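Local coordinates for glucanase (Clostridium thermocellum, PDB 5GXX), which probably hydrolyses internal beta-1,4-glucosidic bonds of cellulose as a family 9 endoglucanase of the cellulosome, at residues W241-D246 / A305-F310; P301-T306 / C412-G417. The protein carries 1 engineered substitution. One frame throughout, in Å; residues are numbered along the deposited sequence.

Interaction 1 of 2, residues W241-D246 / A305-F310; sequences WAHCWD and ATTEAF. With CA (calcium ion), chain C.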
ATOM      1  N   TRP A 241     -46.899  24.432  -5.169  1.00 12.46           N
ATOM      2  CA  TRP A 241     -45.547  24.045  -5.525  1.00 12.39           C
ATOM      3  C   TRP A 241     -45.113  24.990  -6.649  1.00 11.16           C
ATOM      4  O   TRP A 241     -45.834  25.942  -6.954  1.00 11.97           O
ATOM      5  CB  TRP A 241     -45.481  22.547  -5.892  1.00 12.55           C
ATOM      6  CG  TRP A 241     -44.089  21.972  -5.780  1.00 12.28           C
ATOM      7  CD1 TRP A 241     -43.284  21.573  -6.806  1.00 15.09           C
ATOM      8  CD2 TRP A 241     -43.354  21.717  -4.572  1.00 12.15           C
ATOM      9  NE1 TRP A 241     -42.091  21.091  -6.322  1.00 14.89           N
ATOM     10  CE2 TRP A 241     -42.095  21.197  -4.955  1.00 14.72           C
ATOM     11  CE3 TRP A 241     -43.629  21.881  -3.207  1.00 13.24           C
ATOM     12  CZ2 TRP A 241     -41.125  20.812  -4.022  1.00 15.64           C
ATOM     13  CZ3 TRP A 241     -42.639  21.531  -2.276  1.00 15.69           C
ATOM     14  CH2 TRP A 241     -41.402  21.008  -2.694  1.00 15.47           C
ATOM     15  N   ALA A 242     -43.946  24.741  -7.236  1.00 11.39           N
ATOM     16  CA  ALA A 242     -43.414  25.507  -8.356  1.00 10.69           C
ATOM     17  C   ALA A 242     -43.438  24.716  -9.655  1.00 11.64           C
ATOM     18  O   ALA A 242     -43.195  23.510  -9.669  1.00 12.71           O
ATOM     19  CB  ALA A 242     -41.971  25.931  -8.099  1.00 11.25           C
ATOM     20  N   HIS A 243     -43.660  25.441 -10.747  1.00 11.43           N
ATOM     21  CA  HIS A 243     -43.238  25.004 -12.069  1.00 11.96           C
ATOM     22  C   HIS A 243     -41.773  24.587 -11.987  1.00 11.45           C
ATOM     23  O   HIS A 243     -40.943  25.351 -11.507  1.00 11.17           O
ATOM     24  CB  HIS A 243     -43.370  26.200 -13.001  1.00 11.10           C
ATOM     25  CG  HIS A 243     -43.227  25.867 -14.451  1.00 13.59           C
ATOM     26  ND1 HIS A 243     -44.293  25.432 -15.211  1.00 13.53           N
ATOM     27  CD2 HIS A 243     -42.155  25.901 -15.278  1.00 11.89           C
ATOM     28  CE1 HIS A 243     -43.875  25.214 -16.446  1.00 12.71           C
ATOM     29  NE2 HIS A 243     -42.586  25.498 -16.520  1.00 14.60           N
ATOM     30  N   CYS A 244     -41.464  23.383 -12.463  1.00 13.24           N
ATOM     31  CA  CYS A 244     -40.096  22.881 -12.412  1.00 11.78           C
ATOM     32  C   CYS A 244     -39.914  21.669 -13.319  1.00 12.53           C
ATOM     33  O   CYS A 244     -40.868  21.205 -13.959  1.00 11.73           O
ATOM     34  CB  CYS A 244     -39.758  22.488 -10.970  1.00 11.19           C
ATOM     35  SG  CYS A 244     -40.742  21.088 -10.320  1.00 14.37           S
ATOM     36  N   TRP A 245     -38.694  21.146 -13.335  1.00 11.51           N
ATOM     37  CA  TRP A 245     -38.349  19.993 -14.183  1.00 12.78           C
ATOM     38  C   TRP A 245     -39.303  18.808 -14.057  1.00 13.58           C
ATOM     39  O   TRP A 245     -39.444  18.056 -15.017  1.00 13.08           O
ATOM     40  CB  TRP A 245     -36.910  19.518 -13.944  1.00 14.30           C
ATOM     41  CG  TRP A 245     -36.695  19.071 -12.518  1.00 12.78           C
ATOM     42  CD1 TRP A 245     -36.287  19.841 -11.458  1.00 13.94           C
ATOM     43  CD2 TRP A 245     -36.949  17.766 -11.982  1.00 14.38           C
ATOM     44  NE1 TRP A 245     -36.271  19.101 -10.301  1.00 14.58           N
ATOM     45  CE2 TRP A 245     -36.657  17.818 -10.600  1.00 12.98           C
ATOM     46  CE3 TRP A 245     -37.380  16.556 -12.534  1.00 14.62           C
ATOM     47  CZ2 TRP A 245     -36.792  16.707  -9.759  1.00 14.54           C
ATOM     48  CZ3 TRP A 245     -37.506  15.450 -11.702  1.00 14.98           C
ATOM     49  CH2 TRP A 245     -37.221  15.536 -10.332  1.00 15.46           C
ATOM     50  N   ASP A 246     -39.885  18.606 -12.880  1.00 13.75           N
ATOM     51  CA  ASP A 246     -40.758  17.463 -12.633  1.00 14.75           C
ATOM     52  C   ASP A 246     -42.225  17.678 -13.025  1.00 14.56           C
ATOM     53  O   ASP A 246     -42.996  16.732 -13.245  1.00 15.99           O
ATOM     54  CB  ASP A 246     -40.702  17.095 -11.151  1.00 14.82           C
ATOM     55  CG  ASP A 246     -41.514  15.860 -10.841  1.00 14.34           C
ATOM     56  OD1 ASP A 246     -41.087  14.769 -11.254  1.00 18.22           O
ATOM     57  OD2 ASP A 246     -42.590  15.988 -10.223  1.00 16.84           O
ATOM     58  N   ALA A 305     -38.061  30.085  -6.982  1.00 10.00           N
ATOM     59  CA  ALA A 305     -38.617  31.438  -6.855  1.00  8.50           C
ATOM     60  C   ALA A 305     -38.418  32.223  -8.150  1.00 10.27           C
ATOM     61  O   ALA A 305     -39.351  32.903  -8.604  1.00 10.30           O
ATOM     62  CB  ALA A 305     -38.024  32.156  -5.657  1.00 10.04           C
ATOM     63  N   THR A 306     -37.260  32.060  -8.786  1.00 10.30           N
ATOM     64  CA  THR A 306     -37.018  32.741 -10.055  1.00 10.23           C
ATOM     65  C   THR A 306     -37.826  32.172 -11.223  1.00 11.59           C
ATOM     66  O   THR A 306     -38.136  32.906 -12.161  1.00 12.48           O
ATOM     67  CB  THR A 306     -35.524  32.805 -10.419  1.00 11.12           C
ATOM     68  OG1 THR A 306     -34.990  31.483 -10.574  1.00 10.59           O
ATOM     69  CG2 THR A 306     -34.753  33.518  -9.352  1.00 11.37           C
ATOM     70  N   THR A 307     -38.162  30.886 -11.164  1.00  9.81           N
ATOM     71  CA  THR A 307     -39.031  30.271 -12.181  1.00 11.83           C
ATOM     72  C   THR A 307     -40.445  30.820 -12.027  1.00 10.94           C
ATOM     73  O   THR A 307     -41.096  31.209 -13.015  1.00 10.90           O
ATOM     74  CB  THR A 307     -39.021  28.724 -12.083  1.00 10.60           C
ATOM     75  OG1 THR A 307     -37.678  28.257 -12.290  1.00 12.65           O
ATOM     76  CG2 THR A 307     -39.961  28.115 -13.143  1.00 11.98           C
ATOM     77  N   GLU A 308     -40.904  30.908 -10.779  1.00 10.38           N
ATOM     78  CA  GLU A 308     -42.233  31.481 -10.508  1.00 10.65           C
ATOM     79  C   GLU A 308     -42.257  32.947 -10.908  1.00 10.31           C
ATOM     80  O   GLU A 308     -43.299  33.421 -11.373  1.00 12.00           O
ATOM     81  CB  GLU A 308     -42.637  31.283  -9.046  1.00 10.49           C
ATOM     82  CG  GLU A 308     -42.918  29.816  -8.737  1.00 12.01           C
ATOM     83  CD  GLU A 308     -44.129  29.307  -9.503  1.00 12.48           C
ATOM     84  OE1 GLU A 308     -45.110  30.074  -9.663  1.00 13.02           O
ATOM     85  OE2 GLU A 308     -44.148  28.142  -9.972  1.00 14.12           O
ATOM     86  N   ALA A 309     -41.134  33.657 -10.755  1.00 11.54           N
ATOM     87  CA  ALA A 309     -41.059  35.037 -11.248  1.00 10.66           C
ATOM     88  C   ALA A 309     -41.364  35.090 -12.748  1.00 11.32           C
ATOM     89  O   ALA A 309     -42.162  35.922 -13.184  1.00 11.90           O
ATOM     90  CB  ALA A 309     -39.710  35.707 -10.914  1.00 11.84           C
ATOM     91  N   PHE A 310     -40.789  34.175 -13.527  1.00 10.96           N
ATOM     92  CA  PHE A 310     -41.102  34.126 -14.959  1.00 10.85           C
ATOM     93  C   PHE A 310     -42.574  33.879 -15.219  1.00 11.94           C
ATOM     94  O   PHE A 310     -43.176  34.606 -16.007  1.00 11.73           O
ATOM     95  CB  PHE A 310     -40.224  33.083 -15.649  1.00 10.91           C
ATOM     96  CG  PHE A 310     -40.421  33.000 -17.144  1.00 12.00           C
ATOM     97  CD1 PHE A 310     -40.361  34.147 -17.930  1.00 12.17           C
ATOM     98  CD2 PHE A 310     -40.650  31.778 -17.757  1.00 18.72           C
ATOM     99  CE1 PHE A 310     -40.520  34.085 -19.303  1.00 12.77           C
ATOM    100  CE2 PHE A 310     -40.823  31.701 -19.141  1.00 19.22           C
ATOM    101  CZ  PHE A 310     -40.753  32.856 -19.918  1.00 14.32           C
TER
HETATM  102 CA    CA C 701     -44.479  15.168 -14.163  1.00 17.22          CA
HETATM  103  O   HOH W   1     -38.252  25.541 -11.179  1.00 12.81           O
HETATM  104  O   HOH W   2     -42.862  13.811 -13.340  1.00 20.24           O

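Interaction 2 of 2, residues P301-T306 / C412-G417; sequences PLRYAT and CDYNAG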
ATOM      1  N   PRO A 301     -34.002  26.720  -3.618  1.00 10.09           N
ATOM      2  CA  PRO A 301     -35.037  27.739  -3.445  1.00 10.56           C
ATOM      3  C   PRO A 301     -34.952  28.865  -4.477  1.00  9.99           C
ATOM      4  O   PRO A 301     -36.002  29.307  -4.961  1.00 10.14           O
ATOM      5  CB  PRO A 301     -34.802  28.242  -2.018  1.00  8.70           C
ATOM      6  CG  PRO A 301     -33.353  27.970  -1.767  1.00  9.42           C
ATOM      7  CD  PRO A 301     -33.111  26.644  -2.451  1.00 10.73           C
ATOM      8  N   LEU A 302     -33.743  29.302  -4.852  1.00  9.34           N
ATOM      9  CA  LEU A 302     -33.631  30.374  -5.859  1.00  8.24           C
ATOM     10  C   LEU A 302     -34.184  29.915  -7.210  1.00 10.37           C
ATOM     11  O   LEU A 302     -34.849  30.694  -7.893  1.00 10.39           O
ATOM     12  CB  LEU A 302     -32.196  30.908  -5.984  1.00 10.28           C
ATOM     13  CG  LEU A 302     -31.692  31.745  -4.793  1.00 11.01           C
ATOM     14  CD1 LEU A 302     -30.219  32.121  -5.015  1.00 11.81           C
ATOM     15  CD2 LEU A 302     -32.508  33.011  -4.561  1.00 11.01           C
ATOM     16  N   ARG A 303     -33.865  28.686  -7.604  1.00 10.92           N
ATOM     17  CA  ARG A 303     -34.438  28.044  -8.794  1.00 11.00           C
ATOM     18  C   ARG A 303     -35.959  28.134  -8.809  1.00  9.81           C
ATOM     19  O   ARG A 303     -36.554  28.603  -9.793  1.00 10.31           O
ATOM     20  CB  ARG A 303     -33.989  26.582  -8.850  1.00 10.72           C
ATOM     21  CG  ARG A 303     -34.697  25.710  -9.877  1.00 11.01           C
ATOM     22  CD  ARG A 303     -35.701  24.821  -9.180  1.00 11.30           C
ATOM     23  NE  ARG A 303     -35.302  24.193  -7.916  1.00 10.47           N
ATOM     24  CZ  ARG A 303     -34.867  22.938  -7.799  1.00 10.65           C
ATOM     25  NH1 ARG A 303     -34.688  22.163  -8.867  1.00 11.92           N
ATOM     26  NH2 ARG A 303     -34.647  22.426  -6.605  1.00 11.98           N
ATOM     27  N   TYR A 304     -36.617  27.736  -7.720  1.00  9.07           N
ATOM     28  CA  TYR A 304     -38.078  27.760  -7.724  1.00  9.83           C
ATOM     29  C   TYR A 304     -38.634  29.184  -7.776  1.00 10.61           C
ATOM     30  O   TYR A 304     -39.526  29.475  -8.580  1.00 11.28           O
ATOM     31  CB  TYR A 304     -38.620  27.041  -6.491  1.00 10.75           C
ATOM     32  CG  TYR A 304     -38.389  25.556  -6.417  1.00 11.47           C
ATOM     33  CD1 TYR A 304     -38.782  24.699  -7.444  1.00 13.49           C
ATOM     34  CD2 TYR A 304     -37.821  25.007  -5.289  1.00 11.86           C
ATOM     35  CE1 TYR A 304     -38.604  23.313  -7.348  1.00 11.89           C
ATOM     36  CE2 TYR A 304     -37.651  23.636  -5.164  1.00 10.39           C
ATOM     37  CZ  TYR A 304     -38.043  22.798  -6.197  1.00 13.32           C
ATOM     38  OH  TYR A 304     -37.892  21.435  -6.075  1.00 14.85           O
ATOM     39  N   ALA A 305     -38.061  30.085  -6.982  1.00 10.00           N
ATOM     40  CA  ALA A 305     -38.617  31.438  -6.855  1.00  8.50           C
ATOM     41  C   ALA A 305     -38.418  32.223  -8.150  1.00 10.27           C
ATOM     42  O   ALA A 305     -39.351  32.903  -8.604  1.00 10.30           O
ATOM     43  CB  ALA A 305     -38.024  32.156  -5.657  1.00 10.04           C
ATOM     44  N   THR A 306     -37.260  32.060  -8.786  1.00 10.30           N
ATOM     45  CA  THR A 306     -37.018  32.741 -10.055  1.00 10.23           C
ATOM     46  C   THR A 306     -37.826  32.172 -11.223  1.00 11.59           C
ATOM     47  O   THR A 306     -38.136  32.906 -12.161  1.00 12.48           O
ATOM     48  CB  THR A 306     -35.524  32.805 -10.419  1.00 11.12           C
ATOM     49  OG1 THR A 306     -34.990  31.483 -10.574  1.00 10.59           O
ATOM     50  CG2 THR A 306     -34.753  33.518  -9.352  1.00 11.37           C
ATOM     51  N   CYS A 412     -28.641  23.231 -14.890  1.00 11.93           N
ATOM     52  CA  CYS A 412     -29.419  23.685 -16.040  1.00 10.73           C
ATOM     53  C   CYS A 412     -30.785  24.220 -15.626  1.00 10.95           C
ATOM     54  O   CYS A 412     -31.173  25.313 -16.045  1.00 12.06           O
ATOM     55  CB  CYS A 412     -29.599  22.551 -17.055  1.00 11.99           C
ATOM     56  SG  CYS A 412     -28.082  22.031 -17.897  1.00 12.67           S
ATOM     57  N   ASP A 413     -31.523  23.465 -14.809  1.00 10.62           N
ATOM     58  CA  ASP A 413     -32.884  23.863 -14.475  1.00 10.63           C
ATOM     59  C   ASP A 413     -32.897  25.081 -13.540  1.00 10.51           C
ATOM     60  O   ASP A 413     -33.862  25.849 -13.534  1.00 11.39           O
ATOM     61  CB  ASP A 413     -33.659  22.682 -13.884  1.00 11.44           C
ATOM     62  CG  ASP A 413     -33.357  22.467 -12.413  1.00 10.27           C
ATOM     63  OD1 ASP A 413     -32.273  21.927 -12.090  1.00 13.65           O
ATOM     64  OD2 ASP A 413     -34.225  22.826 -11.581  1.00 10.11           O
ATOM     65  N   TYR A 414     -31.824  25.279 -12.774  1.00 10.20           N
ATOM     66  CA  TYR A 414     -31.712  26.438 -11.882  1.00  9.41           C
ATOM     67  C   TYR A 414     -31.684  27.696 -12.743  1.00 10.17           C
ATOM     68  O   TYR A 414     -32.274  28.717 -12.390  1.00 10.79           O
ATOM     69  CB  TYR A 414     -30.408  26.361 -11.089  1.00 10.46           C
ATOM     70  CG  TYR A 414     -30.420  25.475  -9.866  1.00 11.86           C
ATOM     71  CD1 TYR A 414     -31.285  24.395  -9.769  1.00 11.13           C
ATOM     72  CD2 TYR A 414     -29.507  25.691  -8.842  1.00 10.28           C
ATOM     73  CE1 TYR A 414     -31.267  23.555  -8.672  1.00 10.58           C
ATOM     74  CE2 TYR A 414     -29.496  24.875  -7.719  1.00 12.11           C
ATOM     75  CZ  TYR A 414     -30.385  23.823  -7.637  1.00 10.47           C
ATOM     76  OH  TYR A 414     -30.384  22.973  -6.549  1.00 14.32           O
ATOM     77  N   ASN A 415     -30.980  27.648 -13.872  1.00  9.75           N
ATOM     78  CA  ASN A 415     -30.828  28.830 -14.725  1.00  9.64           C
ATOM     79  C   ASN A 415     -31.972  29.074 -15.700  1.00 11.33           C
ATOM     80  O   ASN A 415     -32.070  30.161 -16.258  1.00 11.04           O
ATOM     81  CB  ASN A 415     -29.488  28.802 -15.479  1.00  9.85           C
ATOM     82  CG  ASN A 415     -28.378  29.525 -14.742  1.00 12.51           C
ATOM     83  OD1 ASN A 415     -28.133  29.285 -13.559  1.00 11.06           O
ATOM     84  ND2 ASN A 415     -27.718  30.452 -15.435  1.00 10.84           N
ATOM     85  N   ALA A 416     -32.846  28.088 -15.910  1.00 10.71           N
ATOM     86  CA  ALA A 416     -33.723  28.111 -17.085  1.00 13.13           C
ATOM     87  C   ALA A 416     -34.851  29.132 -16.991  1.00 12.74           C
ATOM     88  O   ALA A 416     -34.966  30.020 -17.847  1.00 12.16           O
ATOM     89  CB  ALA A 416     -34.245  26.725 -17.381  1.00 14.46           C
ATOM     90  N   GLY A 417     -35.681  29.041 -15.958  1.00 11.59           N
ATOM     91  CA  GLY A 417     -36.729  30.047 -15.755  1.00 10.82           C
ATOM     92  C   GLY A 417     -36.111  31.412 -15.480  1.00 11.32           C
ATOM     93  O   GLY A 417     -36.647  32.452 -15.883  1.00 10.81           O
TER
HETATM   94  O   HOH W   3     -34.900  29.402 -12.644  1.00 11.63           O

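Interaction 1 of 2, residues W241-D246 / A305-F310
Glu308 makes the one direct hydrogen bond between the loop 241-246 and the helix turn 305-310: the backbone N of His243 gives its hydrogen to Glu308 OE2 at 2.9 Å, with an N-H...O angle of 149°. The amide meets that oxygen almost end-on, in line with its C-O bond. The CB bond of Glu308 points neither toward the loop nor away from it, and the fold of the chain at chi2 (-65°) brings the carboxylate to the loop. The carboxylate is buried and its other oxygen, OE1, also has a hydrogen-bond partner, so both oxygens are engaged.

A second polar link runs through water. One water donates to His243 O at 2.7 Å and to Thr307 OG1, tying the next peptide of the loop to the helix; OG1 itself is also bonded to Arg303 O one turn back.

Van der Waals contacts fill in around these bonds. Ala242 leans on the glutamate, its CA 3.2 Å from Glu308 OE2, while its methyl CB makes an apolar contact with Glu308 CG at 4.0 Å. Also apolar is the approach of Thr307 CG2, placed anti to the backbone N by the same rotation that sets OG1 beside it: it comes up to the rim of the imidazole near its plane, 3.8 Å from His243 CD2. The two side chains cross at about a right angle. The far side of the imidazole ring is fixed by a bond between ND1 and Gly251 N, and Trp203 packs edge-to-face with it.

Three residues on, the loop reaches a metal: Asp246 O binds the calcium ion at 2.3 Å, a site completed by Ser195, Gly196, Asp199, Glu200 and water. This is a calcium-binding loop of the family 9 catalytic domain, anchored on the helix 301-318 of its helical barrel.

Interaction 2 of 2, residues P301-T306 / C412-G417
Arg303 and Asp413 form a buried salt bridge between two neighbouring helices of the family 9 catalytic domain, an (alpha/alpha)6 barrel. The segments 301-306 and 412-417 run the same general way, their axes 8.1 Å apart at closest and inclined by 29°.

Arg303 NH1 donates to Asp413 OD2 at 2.8 Å. The acceptor offers its syn lone pair and lies slightly out of the guanidinium plane; the planes of the two groups are 47° apart, and only OD2 is within bonding distance of NH1, OD1 being 4.0 Å from it. Asp413 reaches the arginine with CG wedged between its own backbone N and carbonyl carbon. Arg303 CG, anti to the backbone N, already passes Asp413 OD2, and bends at chi2 and chi3 curl the chain so that NH1 returns to the same oxygen.

The guanidinium is sandwiched between two tyrosines. Tyr414 CE1 stands 3.7 Å above the centre of one face, its ring tilted 61° to the guanidinium, so CE1 points at the face and the two planes are not stacked. On the opposite face lies the ring of Tyr304 from the arginine's own helix, with Arg303 NE over its centre. Lower on the chain, Arg303 CB rests 3.6 Å from Tyr414 CD1. Rotation about the last bonds is further restrained because NE and NH2 bond to the carbonyls of Gly300 and Trp299, just before the helix; with NH1 on Asp413, all three nitrogens are engaged. Tyr414 also comes within about 5 Å of a bound Tris molecule.

The backbones are closest at Arg303 and Tyr414 and lie farther apart at Thr306 and Gly417. Leu302 O receives Thr306 N and OG1 from opposite faces of its plane, and a water donates both to Thr306 OG1 and, at 2.7 Å, to Tyr414 O.

How the interactions relate
The helix 301-318 serves both contacts, which share Ala305 and Thr306 and have centres about 7 Å apart. Along the chain the calcium-binding loop 241-246 comes first, then this helix, and the helix 412-429 last. Interaction 2 uses the first turns of the helix and interaction 1 the turns just after. The partners also meet directly: Ala242 CB packs 3.5 Å from Tyr304 CD1, and Trp245 CD1 lies 3.6 Å from Asp413 OD2. One helix thus joins a metal-binding loop to a late helix whose Tyr414 lies near a bound Tris, which may mark a pocket, all within the family 9 catalytic domain.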